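Local coordinates for probable leucine/isoleucine/valine-binding protein (Rhodopirellula baltica, PDB 4KV7) that probably binds branched-chain amino acids such as leucine, isoleucine or valine, as a periplasmic binding protein of the leucine-binding family, at residues Asn36-Ile41 with Leu61-Asp66; Arg72-Met77 with Ile102-Gln107; Gly91-Pro96 with Val248-Ala253; Thr97-Ile102 with Ala119-Lys124; Phe130-Arg135 with Leu347-Asn352. The protein carries 1 engineered substitution. All coordinates share one frame; numbering follows the deposited sequence. Where two conformers were deposited one is given.

Interaction 1: Asn36-Ile41 with Leu61-Asp66; sequences NMRHGI and LIALDD
Leu61, Arg38 and Ile41 meet where helix 31-50 packs on strand 57-65, inside the beta-alpha-beta unit that strand 16-24 opens. The short segments run almost exactly antiparallel, at 177°, with their axes 10.7 Å apart, as expected of a crossover helix lying over parallel strands. Leu61, with CG anti to the backbone N (chi1 -178°), sends CD2 towards the helix. This methyl lies 4.0 Å from Arg38 CG and 4.2 Å from Ile41 CG2, so a single branch touches two helix residues one turn apart, and Ile41 crosses it at about a right angle. The backbone of Leu61 joins in through water: one molecule accepts from Arg38 NE at 2.9 Å and donates to Leu61 O at 3.1 Å. Two residues on, Ala63 CB sits at the edge of the Arg38 guanidinium, near its plane and 3.8 Å from NE. The arginine, extended from CG to NE, reaches across towards the strand and brings NE to both Ala63 CB and the water. Where the strand ends, Asp65 and Asp66 serve the next helix instead: Asp65 OD2 forms a salt bridge with Arg72 NH2, and Asp66 OD2 is hydrogen-bonded to Thr73 OG1.

Interaction 2: Arg72-Met77 with Ile102-Gln107; sequences RTAPNM and IPIAQQ
Ile104 pushes its CD1 methyl against the turn formed by Ala74 and Met77, and this is the main bump of a contact between two neighbouring, nearly parallel helices, 70-81 and 95-107. Both are connecting helices of the alternating beta-alpha order in the lobe that holds strands 57-65, 89-90 and 112-113. The short segments cross at only -17° with their axes 9.9 Å apart, which fits side chains of moderate size meeting along one face.

The hollow that takes Ile104 CD1 is partly backbone: the methyl lies 3.8 Å from Ala74 O and also 3.8 Å from Met77 CB, while Ala74 CB closes the side at 4.4 Å. Its other branch, CG2, rests 4.0 Å from Met77 CB, so both arms of the isoleucine lean on that carbon from one side. An alanine in place of Ile104 would remove both arms and would probably open a gap beside Ala74 and Met77 in this buried seam.

Met77, present as selenomethionine, supplies the answering bump. Its chain is folded twice, at chi2 (-69°) and chi3 (-59°), which turns the terminal methyl across to the facing helix rather than letting it run on past. Small residues make room for it: Ala101 lies alongside, and the short side chain of Ala105 leaves a shallow place where Met77 CE settles 4.1 Å from Ala105 CB and 4.2 Å from Ala105 N.

Interaction 3: Gly91-Pro96 with Val248-Ala253; sequences GNVGTP and VSFVGA. With FMT (formic acid), chain B.
Phe250, which touches Val93 and Gly94, carries a small acid on its ring: the carbon of a formic acid molecule stands 3.1 Å above the ring plane, over its centre. Thr95 grips that acid with two bonds. Thr95 N donates to O2 at 2.8 Å, nearly straight at 163°, and Thr95 OG1 donates to O1 at 2.6 Å; Tyr68 OH and Tyr138 OH bind it as well. Gly94 is the N-cap residue of helix 95-107, so the start of the helix would probably favour a negative group here. Periplasmic binding proteins of this family close two lobes over their ligand, and the contact joins the lobe of strand 89-90 to that of strand 244-247 close to the centre of the folded chain. The formic acid, probably from the crystallisation liquor, may therefore occupy the place of a substrate carboxylate. Val93 CG1 comes obliquely to 3.6 Å from Phe250 CZ, and Gly94 CA lies 3.7 Å from Phe250 CE2. Were the ring of Phe250 cut back to a methyl, as in an alanine, the acid would probably lose its flat floor and Val93 CG1 its partner. Turned away from its own backbone nitrogen (chi1 -170°), the ring also meets those of Tyr68, Phe116 and Tyr168.

Interaction 4: Thr97-Ile102 with Ala119-Lys124; sequences TAITAI and ASALRK
Leu122 packs against Ala98 and Ile102 of helix 95-107, joining the loop that follows strand 112-113 to the helix that precedes that strand; this is beta-alpha packing in the first lobe of the periplasmic-binding-protein fold. The loop leaves the carboxyl end of a parallel strand and makes a short 3-10 turn beginning at Ser120. Followed outward, Leu122 CB is still 4.7 Å from Ile102 CD1. CG comes closer, to 3.7 Å from that methyl, which the isoleucine holds out on an extended chain. Both branch methyls stay 4.3 Å from Ile102 CD1, and CD1 alone also reaches Ala98 CB, at 4.0 Å. CG lies beside the backbone N (chi1 -72°), and this carries both branches towards the helix although the CB bond itself points neither to it nor from it. One residue earlier, Ala121 CB adds a lighter touch on Ile99 CG1, 4.2 Å away.

Behind this apolar face the loop is braced by its own polar groups. Arg123 NH1 donates to Ala119 O at 2.9 Å (157°); the oxygen lies in the guanidinium plane, but the donor stands 35° above the carbonyl plane. Leu122 N approaches the same oxygen from its opposite face. Arg123 also binds Arg135 O through NH2. The chemistry implies a division of labour: methyl contacts with no directional demand face the helix, while directional bonds probably fix the shape of the loop that presents Leu122.

Interaction 5: Phe130-Arg135 with Leu347-Asn352; sequences FVINYR and LTLGPN
Ile132 faces Leu349 and Tyr134 faces Leu347, each pair with its CA atoms 8.4 Å apart, so the two backbones pass in opposite directions at a spacing bridged by side chains. Residues 131-132 form an outer strand of the parallel sheet made with 89-90 and 112-113, part of the first lobe of this periplasmic-binding-protein fold. The short strand 347-349 returns more than 200 residues later and packs its leucines against Ile132 and Tyr134.

Leu349 has the largest share of the contact. It points towards residues 130-135, with CG beside the backbone N (chi1 -74°), and its CD2 methyl touches two neighbours: Ile132 CG2 at 4.0 Å, and the backbone oxygen Asn133 O at 3.8 Å. The leucine and isoleucine chains pass each other at a slant, so the meeting is of branch with branch rather than along their lengths. Asn133 offers only its backbone here; its ND2 is turned to another partner, bonded to Leu122 O.

Tyr134 carries the other half. Helix 301-319 supports it, with Ile308 and Ile312 against its side chain, and Ile312 also touches Leu347, so both lie in one apolar layer. The polar end is satisfied separately, since OH is hydrogen-bonded to Val272 O, which probably also limits swinging of the ring. Leu347 approaches from the edge: its CD2 lies near the ring plane, 4.2 Å from Tyr134 CE1.

How the interactions relate
From the N terminus, interaction 1 closes first, a short loop completing one beta-alpha-beta unit, and ends before the rest begin. Its strand leads directly into helix 70-81, which opens interaction 2. Before that contact closes at 102-107, the segments 91-96 and 97-102 have opened interactions 3 and 4, so interaction 2 crosses both; it shares Ile102 with interaction 4. Interaction 4 closes at 119-124, wholly within the long span of interaction 3, whose partner 248-253 belongs to the other lobe. Interaction 5 opens at 130-135 and closes last, at 347-352, crossing interaction 3. Helix 95-107 serves interactions 2, 3 and 4, and Leu122 and Arg123 tie interaction 4 to 5.

Interaction 1: Asn36-Ile41 with Leu61-Asp66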
# COMPACT_ATOMS: atom_id res chain seq x y z
N ASN A 36 -10.92 -1.87 -0.20
CA ASN A 36 -10.31 -3.06 -0.76
C ASN A 36 -9.28 -3.72 0.13
O ASN A 36 -9.18 -4.95 0.11
CB ASN A 36 -9.82 -2.79 -2.18
CG ASN A 36 -10.98 -2.69 -3.14
OD1 ASN A 36 -11.60 -3.69 -3.47
ND2 ASN A 36 -11.32 -1.47 -3.54
N MSE A 37 -8.57 -2.95 0.94
CA MSE A 37 -7.72 -3.55 1.96
C MSE A 37 -8.57 -4.36 2.93
O MSE A 37 -8.22 -5.49 3.29
CB MSE A 37 -6.95 -2.48 2.75
CG MSE A 37 -5.61 -2.07 2.15
SE MSE A 37 -4.34 -3.55 1.98
CE MSE A 37 -3.81 -3.79 3.83
N ARG A 38 -9.69 -3.78 3.36
CA ARG A 38 -10.60 -4.47 4.25
C ARG A 38 -11.12 -5.76 3.62
O ARG A 38 -11.13 -6.80 4.26
CB ARG A 38 -11.75 -3.55 4.66
CG ARG A 38 -12.84 -4.25 5.47
CD ARG A 38 -13.84 -3.25 6.00
NE ARG A 38 -14.93 -3.86 6.77
CZ ARG A 38 -16.02 -4.38 6.21
NH1 ARG A 38 -16.17 -4.39 4.90
NH2 ARG A 38 -16.96 -4.90 6.98
N HIS A 39 -11.56 -5.70 2.36
CA HIS A 39 -12.03 -6.91 1.70
C HIS A 39 -10.97 -8.00 1.64
O HIS A 39 -11.28 -9.18 1.82
CB HIS A 39 -12.54 -6.61 0.29
CG HIS A 39 -13.89 -5.96 0.26
ND1 HIS A 39 -14.93 -6.34 1.08
CD2 HIS A 39 -14.37 -4.96 -0.51
CE1 HIS A 39 -15.99 -5.60 0.81
NE2 HIS A 39 -15.68 -4.76 -0.15
N GLY A 40 -9.72 -7.63 1.35
CA GLY A 40 -8.66 -8.62 1.28
C GLY A 40 -8.42 -9.32 2.60
O GLY A 40 -8.29 -10.54 2.66
N ILE A 41 -8.38 -8.53 3.68
CA ILE A 41 -8.25 -9.10 5.02
C ILE A 41 -9.44 -10.01 5.33
O ILE A 41 -9.27 -11.12 5.84
CB ILE A 41 -8.14 -7.97 6.08
CG1 ILE A 41 -6.80 -7.25 5.95
CG2 ILE A 41 -8.34 -8.53 7.49
CD1 ILE A 41 -5.66 -7.98 6.60
N LEU A 61 -12.85 -8.54 12.62
CA LEU A 61 -12.21 -7.28 12.28
C LEU A 61 -13.13 -6.13 12.66
O LEU A 61 -14.28 -6.08 12.22
CB LEU A 61 -11.93 -7.21 10.79
CG LEU A 61 -11.20 -5.95 10.31
CD1 LEU A 61 -9.76 -5.92 10.80
CD2 LEU A 61 -11.24 -5.84 8.79
N ILE A 62 -12.63 -5.23 13.49
CA ILE A 62 -13.34 -4.00 13.83
C ILE A 62 -12.72 -2.90 12.99
O ILE A 62 -11.58 -2.47 13.24
CB ILE A 62 -13.23 -3.68 15.32
CG1 ILE A 62 -13.78 -4.85 16.14
CG2 ILE A 62 -13.97 -2.38 15.64
CD1 ILE A 62 -13.57 -4.73 17.63
N ALA A 63 -13.43 -2.49 11.94
CA ALA A 63 -12.91 -1.53 10.97
C ALA A 63 -13.64 -0.20 11.10
O ALA A 63 -14.86 -0.14 10.89
CB ALA A 63 -13.05 -2.08 9.56
N LEU A 64 -12.90 0.84 11.44
CA LEU A 64 -13.44 2.17 11.65
C LEU A 64 -12.98 3.07 10.51
O LEU A 64 -11.83 2.99 10.07
CB LEU A 64 -12.97 2.72 12.99
CG LEU A 64 -13.27 1.85 14.21
CD1 LEU A 64 -12.81 2.51 15.50
CD2 LEU A 64 -14.74 1.47 14.29
N ASP A 65 -13.88 3.93 10.04
CA ASP A 65 -13.60 4.85 8.95
C ASP A 65 -12.90 6.10 9.47
O ASP A 65 -13.37 6.73 10.41
CB ASP A 65 -14.94 5.24 8.31
CG ASP A 65 -14.79 6.09 7.05
OD1 ASP A 65 -13.70 6.17 6.45
OD2 ASP A 65 -15.83 6.67 6.65
N ASP A 66 -11.78 6.45 8.86
CA ASP A 66 -11.16 7.76 9.09
C ASP A 66 -11.10 8.65 7.86
O ASP A 66 -10.57 9.75 7.93
CB ASP A 66 -9.79 7.67 9.79
CG ASP A 66 -8.75 6.92 8.99
OD1 ASP A 66 -8.84 6.82 7.75
OD2 ASP A 66 -7.79 6.43 9.64
O HOH W 1 -14.98 -5.14 9.39

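Interaction 2: Arg72-Met77 with Ile102-Gln107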
# COMPACT_ATOMS: atom_id res chain seq x y z
N ARG A 72 -9.39 12.01 12.21
CA ARG A 72 -10.29 10.92 12.54
C ARG A 72 -9.55 9.67 12.98
O ARG A 72 -10.08 8.87 13.76
CB ARG A 72 -11.24 10.62 11.38
CG ARG A 72 -12.18 11.79 11.10
CD ARG A 72 -12.83 11.70 9.74
NE ARG A 72 -13.73 10.55 9.63
CZ ARG A 72 -14.37 10.22 8.51
NH1 ARG A 72 -14.21 10.94 7.41
NH2 ARG A 72 -15.17 9.16 8.50
N THR A 73 -8.32 9.50 12.49
CA THR A 73 -7.50 8.36 12.87
C THR A 73 -7.27 8.31 14.37
O THR A 73 -7.35 7.26 14.98
CB THR A 73 -6.14 8.39 12.17
OG1 THR A 73 -6.33 8.52 10.75
CG2 THR A 73 -5.34 7.12 12.45
N ALA A 74 -6.97 9.46 14.98
CA ALA A 74 -6.63 9.47 16.39
C ALA A 74 -7.75 8.92 17.29
O ALA A 74 -7.50 7.98 18.05
CB ALA A 74 -6.16 10.87 16.84
N PRO A 75 -8.98 9.48 17.21
CA PRO A 75 -10.00 8.89 18.10
C PRO A 75 -10.31 7.43 17.75
O PRO A 75 -10.61 6.65 18.65
CB PRO A 75 -11.22 9.80 17.89
CG PRO A 75 -10.97 10.51 16.60
CD PRO A 75 -9.49 10.65 16.48
N ASN A 76 -10.23 7.06 16.47
CA ASN A 76 -10.46 5.67 16.10
C ASN A 76 -9.44 4.75 16.78
O ASN A 76 -9.80 3.70 17.30
CB ASN A 76 -10.33 5.48 14.59
CG ASN A 76 -11.52 6.01 13.81
OD1 ASN A 76 -12.49 6.47 14.38
ND2 ASN A 76 -11.44 5.93 12.49
N MSE A 77 -8.18 5.17 16.79
CA MSE A 77 -7.12 4.36 17.37
C MSE A 77 -7.27 4.24 18.88
O MSE A 77 -6.99 3.19 19.45
CB MSE A 77 -5.74 4.91 17.00
CG MSE A 77 -5.38 4.70 15.53
SE MSE A 77 -5.08 2.83 15.07
CE MSE A 77 -3.60 2.52 16.35
N ILE A 102 0.55 5.56 15.00
CA ILE A 102 1.65 4.79 15.57
C ILE A 102 1.96 5.08 17.05
O ILE A 102 2.14 4.14 17.82
CB ILE A 102 2.90 4.84 14.67
CG1 ILE A 102 2.65 3.98 13.43
CG2 ILE A 102 4.13 4.35 15.41
CD1 ILE A 102 3.64 4.20 12.30
N PRO A 103 2.00 6.36 17.47
CA PRO A 103 2.27 6.59 18.89
C PRO A 103 1.21 5.96 19.81
O PRO A 103 1.53 5.58 20.93
CB PRO A 103 2.24 8.12 19.02
CG PRO A 103 2.63 8.60 17.65
CD PRO A 103 2.02 7.63 16.70
N ILE A 104 -0.02 5.87 19.33
CA ILE A 104 -1.09 5.27 20.11
C ILE A 104 -0.90 3.75 20.20
O ILE A 104 -1.05 3.16 21.27
CB ILE A 104 -2.47 5.65 19.54
CG1 ILE A 104 -2.64 7.17 19.57
CG2 ILE A 104 -3.58 4.98 20.34
CD1 ILE A 104 -3.80 7.71 18.76
N ALA A 105 -0.53 3.13 19.09
CA ALA A 105 -0.19 1.71 19.09
C ALA A 105 1.00 1.44 20.00
O ALA A 105 0.98 0.49 20.79
CB ALA A 105 0.09 1.22 17.68
N GLN A 106 2.03 2.27 19.92
CA GLN A 106 3.21 2.10 20.75
C GLN A 106 2.91 2.20 22.23
O GLN A 106 3.36 1.37 23.02
CB GLN A 106 4.29 3.11 20.36
CG GLN A 106 4.92 2.83 19.01
CD GLN A 106 5.82 3.94 18.57
OE1 GLN A 106 5.71 5.07 19.03
NE2 GLN A 106 6.73 3.63 17.66
N GLN A 107 2.16 3.22 22.62
CA GLN A 107 1.89 3.43 24.04
C GLN A 107 1.01 2.33 24.63
O GLN A 107 1.08 2.05 25.83
CB GLN A 107 1.35 4.84 24.33
CG GLN A 107 0.04 5.21 23.69
CD GLN A 107 -0.11 6.72 23.54
OE1 GLN A 107 0.89 7.45 23.53
NE2 GLN A 107 -1.34 7.20 23.43

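Interaction 3: Gly91-Pro96 with Val248-Ala253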
# COMPACT_ATOMS: atom_id res chain seq x y z
N GLY A 91 -3.43 -3.33 8.60
CA GLY A 91 -3.76 -2.85 7.27
C GLY A 91 -4.22 -1.41 7.10
O GLY A 91 -4.74 -1.08 6.03
N ASN A 92 -4.03 -0.55 8.10
CA ASN A 92 -4.49 0.84 7.98
C ASN A 92 -3.91 1.51 6.74
O ASN A 92 -2.71 1.38 6.48
CB ASN A 92 -4.01 1.68 9.16
CG ASN A 92 -4.76 1.41 10.45
OD1 ASN A 92 -5.53 0.45 10.60
ND2 ASN A 92 -4.51 2.28 11.42
N VAL A 93 -4.72 2.25 6.01
CA VAL A 93 -4.24 3.01 4.86
C VAL A 93 -3.62 4.35 5.26
O VAL A 93 -4.24 5.15 5.95
CB VAL A 93 -5.43 3.28 3.89
CG1 VAL A 93 -5.12 4.39 2.90
CG2 VAL A 93 -5.80 2.00 3.17
N GLY A 94 -2.39 4.58 4.80
CA GLY A 94 -1.87 5.93 4.69
C GLY A 94 -0.71 6.33 5.59
O GLY A 94 -0.51 5.77 6.66
N THR A 95 0.03 7.33 5.12
CA THR A 95 1.19 7.85 5.83
C THR A 95 0.87 8.90 6.90
O THR A 95 1.22 8.71 8.06
CB THR A 95 2.25 8.35 4.82
OG1 THR A 95 2.69 7.25 4.01
CG2 THR A 95 3.43 8.99 5.53
N PRO A 96 0.18 10.01 6.53
CA PRO A 96 -0.13 10.95 7.61
C PRO A 96 -1.04 10.33 8.68
O PRO A 96 -0.92 10.68 9.86
CB PRO A 96 -0.83 12.11 6.88
CG PRO A 96 -1.28 11.52 5.56
CD PRO A 96 -0.23 10.53 5.21
N VAL A 248 3.05 5.29 -8.07
CA VAL A 248 3.45 4.38 -7.00
C VAL A 248 2.26 3.51 -6.59
O VAL A 248 1.10 3.78 -6.96
CB VAL A 248 4.05 5.10 -5.77
CG1 VAL A 248 5.30 5.88 -6.16
CG2 VAL A 248 3.03 5.99 -5.08
N SER A 249 2.55 2.49 -5.80
CA SER A 249 1.56 1.51 -5.38
C SER A 249 0.29 2.12 -4.79
O SER A 249 -0.83 1.68 -5.09
CB SER A 249 2.21 0.58 -4.35
OG SER A 249 2.68 1.34 -3.27
N PHE A 250 0.48 3.10 -3.92
CA PHE A 250 -0.59 3.69 -3.13
C PHE A 250 -1.62 4.42 -3.98
O PHE A 250 -2.75 4.61 -3.53
CB PHE A 250 0.03 4.66 -2.11
CG PHE A 250 -0.94 5.16 -1.06
CD1 PHE A 250 -1.70 6.30 -1.27
CD2 PHE A 250 -1.05 4.50 0.16
CE1 PHE A 250 -2.57 6.76 -0.30
CE2 PHE A 250 -1.93 4.95 1.12
CZ PHE A 250 -2.70 6.09 0.89
N VAL A 251 -1.26 4.84 -5.19
CA VAL A 251 -2.21 5.54 -6.06
C VAL A 251 -3.48 4.72 -6.24
O VAL A 251 -4.58 5.27 -6.23
CB VAL A 251 -1.57 5.86 -7.43
CG1 VAL A 251 -2.61 6.43 -8.40
CG2 VAL A 251 -0.41 6.82 -7.26
N GLY A 252 -3.33 3.41 -6.40
CA GLY A 252 -4.44 2.52 -6.69
C GLY A 252 -4.61 2.37 -8.18
O GLY A 252 -5.42 3.07 -8.80
N ALA A 253 -3.81 1.49 -8.78
CA ALA A 253 -3.74 1.38 -10.24
C ALA A 253 -5.06 0.91 -10.84
O ALA A 253 -5.40 1.29 -11.95
CB ALA A 253 -2.61 0.45 -10.64
C FMT B . 0.17 7.31 1.73
O1 FMT B . 1.13 6.60 2.05
O2 FMT B . -0.43 8.08 2.48

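Interaction 4: Thr97-Ile102 with Ala119-Lys124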
# COMPACT_ATOMS: atom_id res chain seq x y z
N THR A 97 -1.90 9.41 8.28
CA THR A 97 -2.72 8.66 9.23
C THR A 97 -1.84 7.76 10.12
O THR A 97 -1.98 7.79 11.34
CB THR A 97 -3.76 7.85 8.49
OG1 THR A 97 -3.08 7.14 7.44
CG2 THR A 97 -4.85 8.75 7.88
N ALA A 98 -0.93 6.99 9.53
CA ALA A 98 -0.02 6.15 10.32
C ALA A 98 0.80 6.98 11.30
O ALA A 98 1.05 6.55 12.43
CB ALA A 98 0.90 5.33 9.43
N ILE A 99 1.24 8.16 10.89
CA ILE A 99 2.07 8.98 11.75
C ILE A 99 1.30 9.39 13.02
O ILE A 99 1.86 9.45 14.12
CB ILE A 99 2.68 10.15 10.97
CG1 ILE A 99 3.78 9.61 10.04
CG2 ILE A 99 3.21 11.21 11.90
CD1 ILE A 99 4.23 10.58 8.98
N THR A 100 -0.00 9.63 12.87
CA THR A 100 -0.89 9.85 14.01
C THR A 100 -1.18 8.56 14.80
O THR A 100 -1.24 8.57 16.04
CB THR A 100 -2.21 10.48 13.52
OG1 THR A 100 -1.92 11.76 12.95
CG2 THR A 100 -3.22 10.62 14.65
N ALA A 101 -1.35 7.45 14.09
CA ALA A 101 -1.77 6.21 14.72
C ALA A 101 -0.67 5.53 15.52
O ALA A 101 -0.92 4.95 16.58
CB ALA A 101 -2.27 5.26 13.67
N ILE A 102 0.55 5.56 15.00
CA ILE A 102 1.65 4.79 15.57
C ILE A 102 1.96 5.08 17.05
O ILE A 102 2.14 4.14 17.82
CB ILE A 102 2.90 4.84 14.67
CG1 ILE A 102 2.65 3.98 13.43
CG2 ILE A 102 4.13 4.35 15.41
CD1 ILE A 102 3.64 4.20 12.30
N ALA A 119 5.86 4.36 3.70
CA ALA A 119 6.63 5.47 4.23
C ALA A 119 7.82 5.03 5.07
O ALA A 119 7.76 4.05 5.83
CB ALA A 119 5.74 6.38 5.05
N SER A 120 8.87 5.81 4.97
CA SER A 120 10.07 5.52 5.74
C SER A 120 9.82 5.66 7.24
O SER A 120 10.53 5.03 8.03
CB SER A 120 11.21 6.42 5.28
OG SER A 120 10.95 7.78 5.56
N ALA A 121 8.82 6.44 7.64
CA ALA A 121 8.51 6.60 9.06
C ALA A 121 8.17 5.27 9.74
O ALA A 121 8.39 5.11 10.95
CB ALA A 121 7.38 7.60 9.25
N LEU A 122 7.65 4.32 8.98
CA LEU A 122 7.31 3.01 9.52
C LEU A 122 8.49 2.04 9.51
O LEU A 122 8.36 0.89 9.94
CB LEU A 122 6.16 2.38 8.73
CG LEU A 122 4.78 3.01 8.94
CD1 LEU A 122 4.57 4.26 8.10
CD2 LEU A 122 3.71 2.00 8.61
N ARG A 123 9.64 2.51 9.03
CA ARG A 123 10.73 1.63 8.64
C ARG A 123 12.06 2.05 9.25
O ARG A 123 13.13 1.64 8.78
CB ARG A 123 10.82 1.58 7.11
CG ARG A 123 9.65 0.85 6.49
CD ARG A 123 9.46 1.16 5.01
NE ARG A 123 8.48 0.22 4.47
CZ ARG A 123 7.16 0.34 4.61
NH1 ARG A 123 6.61 1.42 5.17
NH2 ARG A 123 6.38 -0.62 4.15
N LYS A 124 12.01 2.88 10.28
CA LYS A 124 13.21 3.28 10.99
C LYS A 124 13.82 2.10 11.75
O LYS A 124 14.53 1.28 11.17
CB LYS A 124 12.90 4.41 11.97
CG LYS A 124 12.32 5.66 11.32
CD LYS A 124 11.84 6.64 12.38

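Interaction 5: Phe130-Arg135 with Leu347-Asn352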
# COMPACT_ATOMS: atom_id res chain seq x y z
N PHE A 130 6.76 -1.74 17.54
CA PHE A 130 5.49 -2.44 17.31
C PHE A 130 5.00 -2.37 15.87
O PHE A 130 3.98 -2.96 15.52
CB PHE A 130 4.41 -1.94 18.26
CG PHE A 130 4.64 -2.38 19.67
CD1 PHE A 130 4.31 -3.66 20.05
CD2 PHE A 130 5.22 -1.53 20.59
CE1 PHE A 130 4.54 -4.09 21.34
CE2 PHE A 130 5.46 -1.95 21.88
CZ PHE A 130 5.12 -3.24 22.25
N VAL A 131 5.75 -1.68 15.03
CA VAL A 131 5.38 -1.53 13.64
C VAL A 131 6.07 -2.59 12.79
O VAL A 131 7.31 -2.60 12.66
CB VAL A 131 5.72 -0.12 13.11
CG1 VAL A 131 5.32 0.01 11.65
CG2 VAL A 131 5.02 0.94 13.95
N ILE A 132 5.28 -3.49 12.21
CA ILE A 132 5.79 -4.61 11.43
C ILE A 132 5.11 -4.58 10.08
O ILE A 132 3.88 -4.52 9.99
CB ILE A 132 5.55 -5.94 12.14
CG1 ILE A 132 6.24 -5.93 13.51
CG2 ILE A 132 6.05 -7.10 11.30
CD1 ILE A 132 6.14 -7.23 14.28
N ASN A 133 5.92 -4.59 9.03
CA ASN A 133 5.46 -4.34 7.67
C ASN A 133 5.59 -5.56 6.77
O ASN A 133 6.53 -6.34 6.91
CB ASN A 133 6.27 -3.20 7.05
CG ASN A 133 6.24 -1.95 7.91
OD1 ASN A 133 5.18 -1.36 8.10
ND2 ASN A 133 7.40 -1.54 8.42
N TYR A 134 4.65 -5.71 5.85
CA TYR A 134 4.79 -6.63 4.73
C TYR A 134 5.53 -5.98 3.55
O TYR A 134 6.51 -6.52 3.04
CB TYR A 134 3.41 -7.19 4.26
CG TYR A 134 3.50 -7.62 2.81
CD1 TYR A 134 4.24 -8.74 2.45
CD2 TYR A 134 2.92 -6.87 1.80
CE1 TYR A 134 4.40 -9.10 1.12
CE2 TYR A 134 3.07 -7.22 0.46
CZ TYR A 134 3.82 -8.34 0.13
OH TYR A 134 4.00 -8.71 -1.19
N ARG A 135 5.02 -4.84 3.10
CA ARG A 135 5.35 -4.32 1.76
C ARG A 135 6.67 -3.59 1.66
O ARG A 135 7.16 -2.99 2.61
CB ARG A 135 4.23 -3.40 1.26
CG ARG A 135 3.92 -2.23 2.20
CD ARG A 135 3.56 -0.95 1.46
NE ARG A 135 2.29 -1.06 0.75
CZ ARG A 135 1.85 -0.20 -0.15
NH1 ARG A 135 0.69 -0.42 -0.75
NH2 ARG A 135 2.56 0.88 -0.46
N LEU A 347 9.89 -14.43 2.18
CA LEU A 347 9.71 -13.26 3.02
C LEU A 347 10.57 -13.44 4.26
O LEU A 347 10.88 -14.57 4.63
CB LEU A 347 8.24 -13.11 3.42
CG LEU A 347 7.27 -12.96 2.26
CD1 LEU A 347 5.86 -12.81 2.79
CD2 LEU A 347 7.63 -11.75 1.43
N THR A 348 10.96 -12.35 4.91
CA THR A 348 11.79 -12.42 6.10
C THR A 348 11.32 -11.43 7.15
O THR A 348 11.20 -10.22 6.87
CB THR A 348 13.27 -12.13 5.77
OG1 THR A 348 13.36 -10.90 5.03
CG2 THR A 348 13.87 -13.25 4.95
N LEU A 349 11.06 -11.93 8.35
CA LEU A 349 10.74 -11.08 9.49
C LEU A 349 11.53 -11.57 10.68
O LEU A 349 11.85 -12.76 10.77
CB LEU A 349 9.25 -11.11 9.80
CG LEU A 349 8.35 -10.35 8.82
CD1 LEU A 349 6.88 -10.60 9.13
CD2 LEU A 349 8.65 -8.84 8.85
N GLY A 350 11.86 -10.68 11.60
CA GLY A 350 12.58 -11.05 12.80
C GLY A 350 12.64 -9.89 13.77
O GLY A 350 12.13 -8.81 13.46
N PRO A 351 13.26 -10.10 14.94
CA PRO A 351 13.42 -9.06 15.96
C PRO A 351 14.02 -7.77 15.41
O PRO A 351 13.66 -6.68 15.88
CB PRO A 351 14.39 -9.70 16.95
CG PRO A 351 14.13 -11.16 16.83
CD PRO A 351 13.80 -11.40 15.38
N ASN A 352 14.91 -7.89 14.43
CA ASN A 352 15.58 -6.74 13.84
C ASN A 352 15.26 -6.56 12.36
O ASN A 352 16.01 -5.90 11.63
CB ASN A 352 17.09 -6.88 14.00
CG ASN A 352 17.49 -7.28 15.40
OD1 ASN A 352 17.30 -6.52 16.35
ND2 ASN A 352 18.05 -8.47 15.55